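Local coordinates for protein beta chain (Acipenser persicus, PDB 6IYH) that binds heme as the beta subunit of a four-chain hemoglobin and probably carries oxygen reversibly on the heme iron in sturgeon blood, at residues L87-E93 / A139-Y144; E6-I10 / A128-M132; V22-A26 / V112-T116; E1-S5 / K131-V135. All blocks are in the same frame, centred on the assembly; numbering follows the deposited sequence.

Interaction 1. Residues L87-E93 / A139-Y144. With HEM (protoporphyrin IX containing Fe), chain D.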
loop_
_atom_site.group_PDB
_atom_site.type_symbol
_atom_site.label_atom_id
_atom_site.label_comp_id
_atom_site.label_asym_id
_atom_site.label_seq_id
_atom_site.Cartn_x
_atom_site.Cartn_y
_atom_site.Cartn_z
ATOM N N LEU B 87 -2.888 -19.250 -12.434
ATOM C CA LEU B 87 -3.409 -18.941 -11.098
ATOM C C LEU B 87 -3.563 -17.427 -10.901
ATOM O O LEU B 87 -4.566 -16.965 -10.296
ATOM C CB LEU B 87 -2.491 -19.594 -10.014
ATOM C CG LEU B 87 -3.069 -19.698 -8.651
ATOM C CD1 LEU B 87 -4.359 -20.537 -8.588
ATOM C CD2 LEU B 87 -2.037 -20.229 -7.657
ATOM N N SER B 88 -2.579 -16.693 -11.350
ATOM C CA SER B 88 -2.637 -15.219 -11.350
ATOM C C SER B 88 -3.802 -14.709 -12.162
ATOM O O SER B 88 -4.615 -13.903 -11.692
ATOM C CB SER B 88 -1.354 -14.632 -11.868
ATOM O OG SER B 88 -1.475 -13.197 -11.940
ATOM N N THR B 89 -3.932 -15.229 -13.391
ATOM C CA THR B 89 -5.069 -14.857 -14.199
ATOM C C THR B 89 -6.379 -15.158 -13.596
ATOM O O THR B 89 -7.292 -14.324 -13.629
ATOM C CB THR B 89 -5.029 -15.499 -15.623
ATOM O OG1 THR B 89 -3.813 -15.151 -16.264
ATOM C CG2 THR B 89 -6.106 -14.894 -16.473
ATOM N N PHE B 90 -6.472 -16.307 -12.933
ATOM C CA PHE B 90 -7.666 -16.688 -12.247
ATOM C C PHE B 90 -8.034 -15.683 -11.130
ATOM O O PHE B 90 -9.201 -15.287 -10.988
ATOM C CB PHE B 90 -7.473 -18.083 -11.651
ATOM C CG PHE B 90 -8.647 -18.599 -10.877
ATOM C CD1 PHE B 90 -9.885 -18.836 -11.489
ATOM C CD2 PHE B 90 -8.494 -18.931 -9.537
ATOM C CE1 PHE B 90 -10.961 -19.327 -10.765
ATOM C CE2 PHE B 90 -9.579 -19.401 -8.801
ATOM C CZ PHE B 90 -10.808 -19.646 -9.414
ATOM N N HIS B 91 -7.048 -15.313 -10.320
ATOM C CA HIS B 91 -7.395 -14.450 -9.182
ATOM C C HIS B 91 -7.718 -13.064 -9.664
ATOM O O HIS B 91 -8.523 -12.406 -9.021
ATOM C CB HIS B 91 -6.250 -14.360 -8.207
ATOM C CG HIS B 91 -6.146 -15.559 -7.305
ATOM N ND1 HIS B 91 -5.467 -16.722 -7.673
ATOM C CD2 HIS B 91 -6.606 -15.768 -6.058
ATOM C CE1 HIS B 91 -5.530 -17.580 -6.680
ATOM N NE2 HIS B 91 -6.228 -17.032 -5.703
ATOM N N SER B 92 -7.103 -12.631 -10.776
ATOM C CA SER B 92 -7.489 -11.342 -11.389
ATOM C C SER B 92 -8.840 -11.337 -12.114
ATOM O O SER B 92 -9.812 -10.621 -11.777
ATOM C CB SER B 92 -6.393 -10.910 -12.367
ATOM O OG SER B 92 -6.898 -9.846 -13.147
ATOM N N GLU B 93 -8.934 -12.175 -13.153
ATOM C CA GLU B 93 -10.048 -12.056 -14.106
ATOM C C GLU B 93 -11.289 -12.744 -13.680
ATOM O O GLU B 93 -12.340 -12.327 -14.060
ATOM C CB GLU B 93 -9.578 -12.549 -15.479
ATOM C CG GLU B 93 -8.424 -11.710 -16.018
ATOM C CD GLU B 93 -7.758 -12.297 -17.268
ATOM O OE1 GLU B 93 -8.291 -13.293 -17.812
ATOM O OE2 GLU B 93 -6.681 -11.776 -17.689
ATOM N N ALA B 139 4.364 -12.997 -8.416
ATOM C CA ALA B 139 3.808 -13.925 -9.422
ATOM C C ALA B 139 2.273 -13.885 -9.510
ATOM O O ALA B 139 1.683 -13.965 -10.628
ATOM C CB ALA B 139 4.274 -15.321 -9.159
ATOM N N LEU B 140 1.594 -13.780 -8.342
ATOM C CA LEU B 140 0.153 -13.709 -8.330
ATOM C C LEU B 140 -0.391 -12.388 -8.841
ATOM O O LEU B 140 -1.467 -12.398 -9.395
ATOM C CB LEU B 140 -0.404 -13.960 -6.909
ATOM C CG LEU B 140 -0.275 -15.420 -6.535
ATOM C CD1 LEU B 140 -0.611 -15.601 -5.071
ATOM C CD2 LEU B 140 -1.239 -16.260 -7.377
ATOM N N SER B 141 0.350 -11.309 -8.629
ATOM C CA SER B 141 -0.013 -9.935 -9.100
ATOM C C SER B 141 0.272 -9.719 -10.618
ATOM O O SER B 141 -0.226 -8.796 -11.256
ATOM C CB SER B 141 0.734 -8.924 -8.258
ATOM O OG SER B 141 0.448 -9.138 -6.875
ATOM N N LYS B 142 1.021 -10.614 -11.252
ATOM C CA LYS B 142 1.610 -10.290 -12.567
ATOM C C LYS B 142 0.575 -10.189 -13.680
ATOM O O LYS B 142 0.597 -9.246 -14.505
ATOM C CB LYS B 142 2.680 -11.326 -12.961
ATOM C CG LYS B 142 3.396 -10.896 -14.216
ATOM C CD LYS B 142 4.532 -11.810 -14.552
ATOM C CE LYS B 142 5.456 -11.102 -15.528
ATOM N NZ LYS B 142 6.237 -12.108 -16.296
ATOM N N GLU B 143 -0.351 -11.141 -13.721
ATOM C CA GLU B 143 -1.363 -11.176 -14.822
ATOM C C GLU B 143 -2.516 -10.177 -14.524
ATOM O O GLU B 143 -3.562 -10.180 -15.218
ATOM C CB GLU B 143 -1.870 -12.579 -15.101
ATOM C CG GLU B 143 -0.744 -13.625 -15.141
ATOM C CD GLU B 143 0.259 -13.475 -16.272
ATOM O OE1 GLU B 143 1.477 -13.718 -16.027
ATOM O OE2 GLU B 143 -0.178 -13.180 -17.401
ATOM N N TYR B 144 -2.307 -9.300 -13.515
ATOM C CA TYR B 144 -3.173 -8.117 -13.396
ATOM C C TYR B 144 -2.882 -7.199 -14.574
ATOM O O TYR B 144 -3.737 -6.373 -14.858
ATOM C CB TYR B 144 -3.167 -7.455 -11.984
ATOM C CG TYR B 144 -3.937 -8.298 -10.940
ATOM C CD1 TYR B 144 -5.112 -7.865 -10.410
ATOM C CD2 TYR B 144 -3.480 -9.578 -10.549
ATOM C CE1 TYR B 144 -5.829 -8.637 -9.452
ATOM C CE2 TYR B 144 -4.181 -10.345 -9.605
ATOM C CZ TYR B 144 -5.350 -9.849 -9.044
ATOM O OH TYR B 144 -6.028 -10.672 -8.187
HETATM C CHA HEM D . -8.624 -20.181 -5.095
HETATM C CHB HEM D . -3.886 -20.091 -4.327
HETATM C CHC HEM D . -4.405 -15.777 -2.157
HETATM C CHD HEM D . -9.136 -15.842 -3.091
HETATM C C1A HEM D . -7.280 -20.472 -5.082
HETATM C C2A HEM D . -6.763 -21.728 -5.526
HETATM C C3A HEM D . -5.462 -21.719 -5.296
HETATM C C4A HEM D . -5.136 -20.482 -4.677
HETATM C CMA HEM D . -4.474 -22.843 -5.612
HETATM C CAA HEM D . -7.522 -22.873 -6.173
HETATM C CBA HEM D . -7.431 -22.730 -7.690
HETATM C CGA HEM D . -8.129 -23.839 -8.465
HETATM O O1A HEM D . -9.368 -23.983 -8.438
HETATM O O2A HEM D . -7.468 -24.623 -9.171
HETATM C C1B HEM D . -3.600 -18.891 -3.644
HETATM C C2B HEM D . -2.284 -18.484 -3.232
HETATM C C3B HEM D . -2.461 -17.311 -2.558
HETATM C C4B HEM D . -3.865 -16.945 -2.691
HETATM C CMB HEM D . -0.942 -19.228 -3.337
HETATM C CAB HEM D . -1.510 -16.412 -1.870
HETATM C CBB HEM D . -0.272 -16.786 -1.500
HETATM C C1C HEM D . -5.728 -15.406 -2.138
HETATM C C2C HEM D . -6.315 -14.212 -1.570
HETATM C C3C HEM D . -7.672 -14.236 -1.857
HETATM C C4C HEM D . -7.911 -15.422 -2.682
HETATM C CMC HEM D . -5.521 -13.316 -0.687
HETATM C CAC HEM D . -8.771 -13.329 -1.440
HETATM C CBC HEM D . -8.555 -12.375 -0.522
HETATM C C1D HEM D . -9.359 -17.105 -3.666
HETATM C C2D HEM D . -10.704 -17.557 -3.977
HETATM C C3D HEM D . -10.591 -18.746 -4.585
HETATM C C4D HEM D . -9.148 -18.997 -4.565
HETATM C CMD HEM D . -11.997 -16.763 -3.772
HETATM C CAD HEM D . -11.696 -19.667 -5.081
HETATM C CBD HEM D . -12.229 -20.352 -3.788
HETATM C CGD HEM D . -13.345 -21.371 -3.957
HETATM O O1D HEM D . -13.099 -22.575 -4.149
HETATM O O2D HEM D . -14.510 -21.008 -3.812
HETATM N NA HEM D . -6.289 -19.744 -4.573
HETATM N NB HEM D . -4.496 -17.913 -3.380
HETATM N NC HEM D . -6.732 -16.067 -2.832
HETATM N ND HEM D . -8.377 -17.963 -4.041
HETATM FE FE HEM D . -6.503 -17.925 -3.756
HETATM O O HOH W 1 -6.810 -18.679 -1.840
#

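Interaction 2. Residues E6-I10 / A128-M132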
loop_
_atom_site.group_PDB
_atom_site.type_symbol
_atom_site.label_atom_id
_atom_site.label_comp_id
_atom_site.label_asym_id
_atom_site.label_seq_id
_atom_site.Cartn_x
_atom_site.Cartn_y
_atom_site.Cartn_z
ATOM N N GLU B 6 19.677 -19.628 1.255
ATOM C CA GLU B 6 18.218 -19.318 1.157
ATOM C C GLU B 6 17.462 -20.553 0.767
ATOM O O GLU B 6 16.423 -20.885 1.399
ATOM C CB GLU B 6 17.929 -18.213 0.154
ATOM C CG GLU B 6 18.294 -16.831 0.656
ATOM C CD GLU B 6 18.340 -15.791 -0.463
ATOM O OE1 GLU B 6 18.336 -16.103 -1.648
ATOM O OE2 GLU B 6 18.394 -14.641 -0.126
ATOM N N ARG B 7 17.955 -21.262 -0.246
ATOM C CA ARG B 7 17.327 -22.476 -0.716
ATOM C C ARG B 7 17.157 -23.502 0.377
ATOM O O ARG B 7 16.107 -24.131 0.496
ATOM C CB ARG B 7 18.148 -23.148 -1.796
ATOM C CG ARG B 7 17.891 -22.643 -3.164
ATOM C CD ARG B 7 18.698 -23.431 -4.170
ATOM N NE ARG B 7 18.825 -22.632 -5.377
ATOM C CZ ARG B 7 17.922 -22.548 -6.336
ATOM N NH1 ARG B 7 16.803 -23.253 -6.282
ATOM N NH2 ARG B 7 18.172 -21.792 -7.404
ATOM N N PHE B 8 18.202 -23.615 1.190
ATOM C CA PHE B 8 18.239 -24.512 2.301
ATOM C C PHE B 8 17.275 -24.131 3.405
ATOM O O PHE B 8 16.600 -25.002 3.945
ATOM C CB PHE B 8 19.639 -24.503 2.905
ATOM C CG PHE B 8 19.797 -25.431 4.065
ATOM C CD1 PHE B 8 19.905 -26.789 3.864
ATOM C CD2 PHE B 8 19.810 -24.943 5.352
ATOM C CE1 PHE B 8 20.077 -27.615 4.930
ATOM C CE2 PHE B 8 19.956 -25.772 6.430
ATOM C CZ PHE B 8 20.108 -27.104 6.218
ATOM N N ALA B 9 17.246 -22.851 3.767
ATOM C CA ALA B 9 16.301 -22.314 4.759
ATOM C C ALA B 9 14.857 -22.627 4.355
ATOM O O ALA B 9 14.071 -23.012 5.220
ATOM C CB ALA B 9 16.514 -20.797 4.949
ATOM N N ILE B 10 14.541 -22.499 3.081
ATOM C CA ILE B 10 13.199 -22.751 2.554
ATOM C C ILE B 10 12.873 -24.243 2.545
ATOM O O ILE B 10 11.875 -24.637 3.164
ATOM C CB ILE B 10 13.020 -22.162 1.136
ATOM C CG1 ILE B 10 13.107 -20.652 1.233
ATOM C CG2 ILE B 10 11.710 -22.594 0.487
ATOM C CD1 ILE B 10 13.236 -19.976 -0.116
ATOM N N ALA B 128 14.650 -15.358 4.388
ATOM C CA ALA B 128 14.485 -16.190 3.205
ATOM C C ALA B 128 13.012 -16.489 2.850
ATOM O O ALA B 128 12.622 -16.424 1.695
ATOM C CB ALA B 128 15.209 -17.537 3.382
ATOM N N TRP B 129 12.211 -16.772 3.862
ATOM C CA TRP B 129 10.767 -16.957 3.694
ATOM C C TRP B 129 10.048 -15.654 3.237
ATOM O O TRP B 129 9.165 -15.736 2.396
ATOM C CB TRP B 129 10.106 -17.546 4.935
ATOM C CG TRP B 129 10.300 -19.006 4.912
ATOM C CD1 TRP B 129 11.326 -19.705 5.444
ATOM C CD2 TRP B 129 9.504 -19.920 4.205
ATOM N NE1 TRP B 129 11.207 -21.069 5.110
ATOM C CE2 TRP B 129 10.113 -21.201 4.324
ATOM C CE3 TRP B 129 8.359 -19.785 3.405
ATOM C CZ2 TRP B 129 9.558 -22.338 3.766
ATOM C CZ3 TRP B 129 7.801 -20.949 2.807
ATOM C CH2 TRP B 129 8.404 -22.203 3.012
ATOM N N GLN B 130 10.463 -14.520 3.733
ATOM C CA GLN B 130 9.888 -13.260 3.225
ATOM C C GLN B 130 10.202 -13.055 1.743
ATOM O O GLN B 130 9.365 -12.662 0.961
ATOM C CB GLN B 130 10.378 -12.135 4.057
ATOM C CG GLN B 130 9.843 -10.773 3.626
ATOM C CD GLN B 130 8.337 -10.705 3.803
ATOM O OE1 GLN B 130 7.770 -11.323 4.708
ATOM N NE2 GLN B 130 7.683 -9.982 2.876
ATOM N N LYS B 131 11.414 -13.447 1.315
ATOM C CA LYS B 131 11.766 -13.364 -0.060
ATOM C C LYS B 131 10.912 -14.307 -0.861
ATOM O O LYS B 131 10.397 -13.957 -1.933
ATOM C CB LYS B 131 13.293 -13.643 -0.221
ATOM C CG LYS B 131 13.746 -13.650 -1.665
ATOM C CD LYS B 131 15.232 -13.903 -1.733
ATOM C CE LYS B 131 15.629 -14.141 -3.163
ATOM N NZ LYS B 131 17.130 -14.132 -3.218
ATOM N N MET B 132 10.707 -15.532 -0.380
ATOM C CA MET B 132 9.851 -16.465 -1.056
ATOM C C MET B 132 8.425 -15.943 -1.146
ATOM O O MET B 132 7.752 -16.040 -2.187
ATOM C CB MET B 132 9.811 -17.852 -0.360
ATOM C CG MET B 132 9.029 -18.949 -1.060
ATOM S SD MET B 132 9.893 -19.495 -2.605
ATOM C CE MET B 132 8.544 -19.732 -3.670
HETATM O O HOH W 2 19.321 -12.343 -1.509
#

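Interaction 3. Residues V22-A26 / V112-T116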
loop_
_atom_site.group_PDB
_atom_site.type_symbol
_atom_site.label_atom_id
_atom_site.label_comp_id
_atom_site.label_asym_id
_atom_site.label_seq_id
_atom_site.Cartn_x
_atom_site.Cartn_y
_atom_site.Cartn_z
ATOM N N VAL B 22 -0.874 -25.398 9.049
ATOM C CA VAL B 22 -0.349 -24.078 8.713
ATOM C C VAL B 22 -1.279 -23.379 7.726
ATOM O O VAL B 22 -1.559 -22.213 7.863
ATOM C CB VAL B 22 1.080 -24.180 8.133
ATOM C CG1 VAL B 22 1.584 -22.914 7.435
ATOM C CG2 VAL B 22 1.984 -24.626 9.280
ATOM N N GLY B 23 -1.808 -24.095 6.768
ATOM C CA GLY B 23 -2.669 -23.485 5.742
ATOM C C GLY B 23 -3.997 -23.051 6.365
ATOM O O GLY B 23 -4.424 -21.912 6.118
ATOM N N ALA B 24 -4.621 -23.887 7.186
ATOM C CA ALA B 24 -5.833 -23.489 7.886
ATOM C C ALA B 24 -5.563 -22.249 8.762
ATOM O O ALA B 24 -6.362 -21.263 8.788
ATOM C CB ALA B 24 -6.396 -24.615 8.746
ATOM N N GLN B 25 -4.492 -22.300 9.549
ATOM C CA GLN B 25 -4.155 -21.163 10.477
ATOM C C GLN B 25 -3.948 -19.864 9.722
ATOM O O GLN B 25 -4.443 -18.806 10.185
ATOM C CB GLN B 25 -2.980 -21.428 11.347
ATOM C CG GLN B 25 -3.262 -22.523 12.323
ATOM C CD GLN B 25 -2.069 -22.896 13.173
ATOM O OE1 GLN B 25 -1.223 -22.035 13.516
ATOM N NE2 GLN B 25 -2.087 -24.145 13.675
ATOM N N ALA B 26 -3.230 -19.919 8.587
ATOM C CA ALA B 26 -2.979 -18.770 7.811
ATOM C C ALA B 26 -4.265 -18.180 7.198
ATOM O O ALA B 26 -4.485 -16.912 7.281
ATOM C CB ALA B 26 -1.951 -19.064 6.670
ATOM N N VAL B 112 2.210 -17.240 11.008
ATOM C CA VAL B 112 1.943 -18.619 11.332
ATOM C C VAL B 112 3.279 -19.458 11.398
ATOM O O VAL B 112 3.378 -20.344 12.269
ATOM C CB VAL B 112 0.926 -19.222 10.374
ATOM C CG1 VAL B 112 0.818 -20.743 10.571
ATOM C CG2 VAL B 112 -0.411 -18.633 10.619
ATOM N N LEU B 113 4.194 -19.237 10.464
ATOM C CA LEU B 113 5.445 -19.998 10.489
ATOM C C LEU B 113 6.185 -19.631 11.779
ATOM O O LEU B 113 6.701 -20.498 12.432
ATOM C CB LEU B 113 6.347 -19.694 9.313
ATOM C CG LEU B 113 5.778 -20.146 7.975
ATOM C CD1 LEU B 113 6.665 -19.710 6.856
ATOM C CD2 LEU B 113 5.532 -21.642 7.915
ATOM N N ALA B 114 6.253 -18.342 12.124
ATOM C CA ALA B 114 6.850 -17.923 13.459
ATOM C C ALA B 114 6.219 -18.640 14.636
ATOM O O ALA B 114 6.907 -19.193 15.536
ATOM C CB ALA B 114 6.738 -16.419 13.617
ATOM N N ALA B 115 4.886 -18.650 14.687
ATOM C CA ALA B 115 4.143 -19.309 15.786
ATOM C C ALA B 115 4.440 -20.828 15.824
ATOM O O ALA B 115 4.577 -21.405 16.942
ATOM C CB ALA B 115 2.650 -19.026 15.669
ATOM N N THR B 116 4.577 -21.419 14.651
ATOM C CA THR B 116 4.725 -22.836 14.506
ATOM C C THR B 116 6.160 -23.283 14.847
ATOM O O THR B 116 6.342 -24.367 15.446
ATOM C CB THR B 116 4.373 -23.265 13.054
ATOM O OG1 THR B 116 2.960 -22.981 12.796
ATOM C CG2 THR B 116 4.596 -24.764 12.811
#

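Interaction 4. Residues E1-S5 / K131-V135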
loop_
_atom_site.group_PDB
_atom_site.type_symbol
_atom_site.label_atom_id
_atom_site.label_comp_id
_atom_site.label_asym_id
_atom_site.label_seq_id
_atom_site.Cartn_x
_atom_site.Cartn_y
_atom_site.Cartn_z
ATOM N N GLU B 1 17.033 -15.150 -8.645
ATOM C CA GLU B 1 18.342 -15.629 -7.984
ATOM C C GLU B 1 18.334 -16.020 -6.488
ATOM O O GLU B 1 18.222 -15.180 -5.623
ATOM C CB GLU B 1 19.435 -14.575 -8.128
ATOM C CG GLU B 1 20.695 -14.726 -7.250
ATOM C CD GLU B 1 21.510 -15.969 -7.552
ATOM O OE1 GLU B 1 22.308 -16.413 -6.679
ATOM O OE2 GLU B 1 21.361 -16.491 -8.680
ATOM N N TRP B 2 18.593 -17.278 -6.187
ATOM C CA TRP B 2 18.629 -17.716 -4.808
ATOM C C TRP B 2 19.986 -18.024 -4.349
ATOM O O TRP B 2 20.683 -18.695 -5.073
ATOM C CB TRP B 2 17.809 -18.980 -4.702
ATOM C CG TRP B 2 16.337 -18.723 -5.010
ATOM C CD1 TRP B 2 15.688 -18.934 -6.164
ATOM C CD2 TRP B 2 15.389 -18.197 -4.082
ATOM N NE1 TRP B 2 14.347 -18.600 -6.023
ATOM C CE2 TRP B 2 14.156 -18.113 -4.757
ATOM C CE3 TRP B 2 15.491 -17.747 -2.763
ATOM C CZ2 TRP B 2 13.003 -17.606 -4.156
ATOM C CZ3 TRP B 2 14.329 -17.293 -2.128
ATOM C CH2 TRP B 2 13.101 -17.236 -2.850
ATOM N N THR B 3 20.344 -17.665 -3.119
ATOM C CA THR B 3 21.542 -18.226 -2.526
ATOM C C THR B 3 21.313 -19.675 -2.002
ATOM O O THR B 3 20.189 -20.096 -1.670
ATOM C CB THR B 3 22.120 -17.361 -1.398
ATOM O OG1 THR B 3 21.347 -17.505 -0.197
ATOM C CG2 THR B 3 22.186 -15.886 -1.837
ATOM N N ASP B 4 22.393 -20.448 -1.920
ATOM C CA ASP B 4 22.260 -21.805 -1.388
ATOM C C ASP B 4 21.716 -21.785 0.023
ATOM O O ASP B 4 20.897 -22.626 0.380
ATOM C CB ASP B 4 23.606 -22.525 -1.352
ATOM C CG ASP B 4 24.085 -22.923 -2.695
ATOM O OD1 ASP B 4 23.327 -22.947 -3.680
ATOM O OD2 ASP B 4 25.285 -23.251 -2.743
ATOM N N SER B 5 22.189 -20.857 0.820
ATOM C CA SER B 5 21.678 -20.716 2.154
ATOM C C SER B 5 20.140 -20.466 2.171
ATOM O O SER B 5 19.419 -20.992 3.063
ATOM C CB SER B 5 22.359 -19.600 2.850
ATOM O OG SER B 5 21.843 -19.545 4.125
ATOM N N LYS B 131 11.414 -13.447 1.315
ATOM C CA LYS B 131 11.766 -13.364 -0.060
ATOM C C LYS B 131 10.912 -14.307 -0.861
ATOM O O LYS B 131 10.397 -13.957 -1.933
ATOM C CB LYS B 131 13.293 -13.643 -0.221
ATOM C CG LYS B 131 13.746 -13.650 -1.665
ATOM C CD LYS B 131 15.232 -13.903 -1.733
ATOM C CE LYS B 131 15.629 -14.141 -3.163
ATOM N NZ LYS B 131 17.130 -14.132 -3.218
ATOM N N MET B 132 10.707 -15.532 -0.380
ATOM C CA MET B 132 9.851 -16.465 -1.056
ATOM C C MET B 132 8.425 -15.943 -1.146
ATOM O O MET B 132 7.752 -16.040 -2.187
ATOM C CB MET B 132 9.811 -17.852 -0.360
ATOM C CG MET B 132 9.029 -18.949 -1.060
ATOM S SD MET B 132 9.893 -19.495 -2.605
ATOM C CE MET B 132 8.544 -19.732 -3.670
ATOM N N ILE B 133 7.925 -15.449 -0.028
ATOM C CA ILE B 133 6.563 -14.836 -0.060
ATOM C C ILE B 133 6.449 -13.699 -1.111
ATOM O O ILE B 133 5.476 -13.608 -1.810
ATOM C CB ILE B 133 6.187 -14.434 1.380
ATOM C CG1 ILE B 133 5.836 -15.666 2.166
ATOM C CG2 ILE B 133 5.026 -13.411 1.444
ATOM C CD1 ILE B 133 5.963 -15.496 3.651
ATOM N N ALA B 134 7.409 -12.777 -1.114
ATOM C CA ALA B 134 7.464 -11.680 -2.073
ATOM C C ALA B 134 7.467 -12.176 -3.505
ATOM O O ALA B 134 6.800 -11.632 -4.360
ATOM C CB ALA B 134 8.631 -10.789 -1.731
ATOM N N VAL B 135 8.165 -13.269 -3.775
ATOM C CA VAL B 135 8.208 -13.787 -5.113
ATOM C C VAL B 135 6.853 -14.388 -5.489
ATOM O O VAL B 135 6.404 -14.199 -6.578
ATOM C CB VAL B 135 9.331 -14.836 -5.235
ATOM C CG1 VAL B 135 9.185 -15.627 -6.510
ATOM C CG2 VAL B 135 10.691 -14.142 -5.153
#

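Interaction 1. Residues L87-E93 / A139-Y144
Ser88 pushes its side chain into the end of helix 123-142 and sits there as a knob among Ala139, Leu140, Ser141 and Lys142. With OG anti to its own backbone N (chi1 176°), the hydroxyl donates to Leu140 O at 2.7 Å, from well above the carbonyl plane, and accepts from Glu143 N at 2.9 Å. One hydroxyl thus joins the backbone groups of Leu140 and Glu143. Glu143 bends at chi2, and its CB and CG lie against Ser88 OG and Thr89 OG1, whose own hydrogen bond goes to Thr85 O. Nearer the heme, Leu87 CD2 meets Leu140 CD2 at 4.1 Å, and both leucines also touch the porphyrin. This is the proximal side of the heme pocket in the globin fold: His91 NE2 binds the heme iron at 2.2 Å, opposite a water, while its ND1 donates to Leu87 O at 2.8 Å (165°), which fixes the rotation of the imidazole. The Tyr144 ring lies flat on Ser92, whose CB stands 3.5 Å from the ring centroid and 6° off the normal, a CH-pi contact. Tyr144 OH comes within 3.2 Å of His91 O and is hydrogen-bonded to Val97 O. An alanine in place of Tyr144 is likely to leave Ser92 CB uncovered on that side and Val97 O without its hydroxyl partner.

Interaction 2. Residues E6-I10 / A128-M132
The indole of Trp129 lies against Ile10, with CG1 of that isoleucine over one face, 4.3 Å above the plane and displaced toward the rim. At the indole edge, near the ring plane, is Ala9 O, to which NE1 donates a weak hydrogen bond of 3.5 Å. The benzo side of the same ring is close to the backbone too, Trp129 CZ2 standing 3.3 Å from Ile10 O. Leu13 and Trp14, farther along helix 4-14, and Ile74 of helix 57-75 also touch the indole, which is buried where these helices meet.

The two segments cross almost perpendicularly, at -89° with 9.5 Å between their axes. In globin terms this is the packing of the A helix on the H helix, the first and last long helices of the fold. Small side chains occupy the place of close approach: Ala9 CB meets Ala128 CB at 3.8 Å. Next to them Ile10 runs past Ala128, and with CD1 anti to CA (chi2 168°) the extended branch reaches Met132 CB at 4.0 Å.

Toward the other end the contact becomes ionic. Lys131, fully extended from CB to NZ, crosses the Glu6 side chain at about a right angle, and NZ forms a salt bridge to OE1 of Glu6 at 2.8 Å, approaching from the syn side and 28° out of the carboxylate plane. Glu6 OE1 accepts from Thr3 N as well. Water 2 donates to Glu6 OE2 and takes a weak bond from Lys131 NZ, so both carboxylate oxygens are engaged.

Interaction 3. Residues V22-A26 / V112-T116
Apolar contacts carry this crossing, with Val112 at their centre. Its CG1, anti to the backbone N (chi1 171°), meets Val22 CG1 at 3.9 Å, while CG2 turns to the backbone of the facing helix and comes within 3.7 Å of Ala26 N. Val22 CG1 also touches Leu113 CD2 at 4.2 Å, the two side chains crossing at about a right angle. The axes of the short segments pass 10.3 Å apart at 126°, which fits the packing of the globin B helix on the G helix; Leu109 and Phe105, one and two turns earlier on helix 100-117, touch Val22 and Ala26.

Polar groups take part mainly by their flanks. Gln25 lays CB against both methyl groups of Val112, and its OE1 stands 3.8 Å from Val112 CG1. Thr116 OG1 lies 4.0 Å from Val22 CG2, but its hydrogen bond stays within its own helix, donated to Val112 O at 2.7 Å.

Replacing Val112 by an alanine would probably leave Val22 CG1 and the flank of Gln25 without the methyl groups they rest on and open a gap beside Ala26. With the threonine hydroxyl already satisfied by its own helix, cohesion between these segments would rest chiefly on van der Waals contact, most of it around Val112.

Interaction 4. Residues E1-S5 / K131-V135
Lys131 NZ is gripped from more than one side: it donates a hydrogen bond to Glu1 O at 2.8 Å, the donor tilted 19° from the carbonyl plane, and the same ammonium also holds Glu6, so it ties the start of the chain to the first helix as well as to its own. The methylenes leading to it lie on the indole of Trp2: Lys131 CE stands 3.8 Å from the centroid of the six-membered ring and 23° off the normal, a CH-pi contact over the face, and CD is 3.5 Å from CZ3. NZ itself, 4.6 Å from that centroid, makes an off-centre cation-pi interaction.

Trp2 CG is anti to its carbonyl carbon (chi1 -65°), which carries the indole from the non-helical lead-in across to helix 123-142. The ring meets the backbone of that helix at its edge, where CH2 is 3.8 Å from Met132 CA. Met132 SD approaches obliquely, 3.9 Å from CH2, in a Met-aromatic contact, and Val135 CG2 lies near CZ2. NE1 is hydrogen-bonded to Met77 O, which fixes the turn of the ring.

Thr3, the N-cap residue, then starts helix 4-14, the A helix of the globin fold. Lys131 therefore combines a carbonyl, a carboxylate and an aromatic face around one positive charge; together these would be expected to favour its protonated state and would probably hold the first residues against helix 123-142.

Helix 123-142 takes part in three of the four contacts. Interactions 2 and 4 lie side by side on it, their centres 5 Å apart; they share Lys131 and Met132, and Ile10 CD1 touches Trp2 CZ3 at 3.5 Å. Interaction 1 uses the C-terminal end of the helix, about 20 Å from interaction 4 centre to centre, and lies beside the heme. Interaction 3 joins helices 19-33 and 100-117 on the side of the chain's centre opposite interaction 1, and meets interaction 2 through Trp129 and Leu113. Along the chain, interactions 2 and 4 bring the N-terminal residues onto the last helix and enclose interaction 3, whereas interaction 1 alternates with all three, so sequence-distant helices are tied to one another, with interaction 1 alone touching the heme.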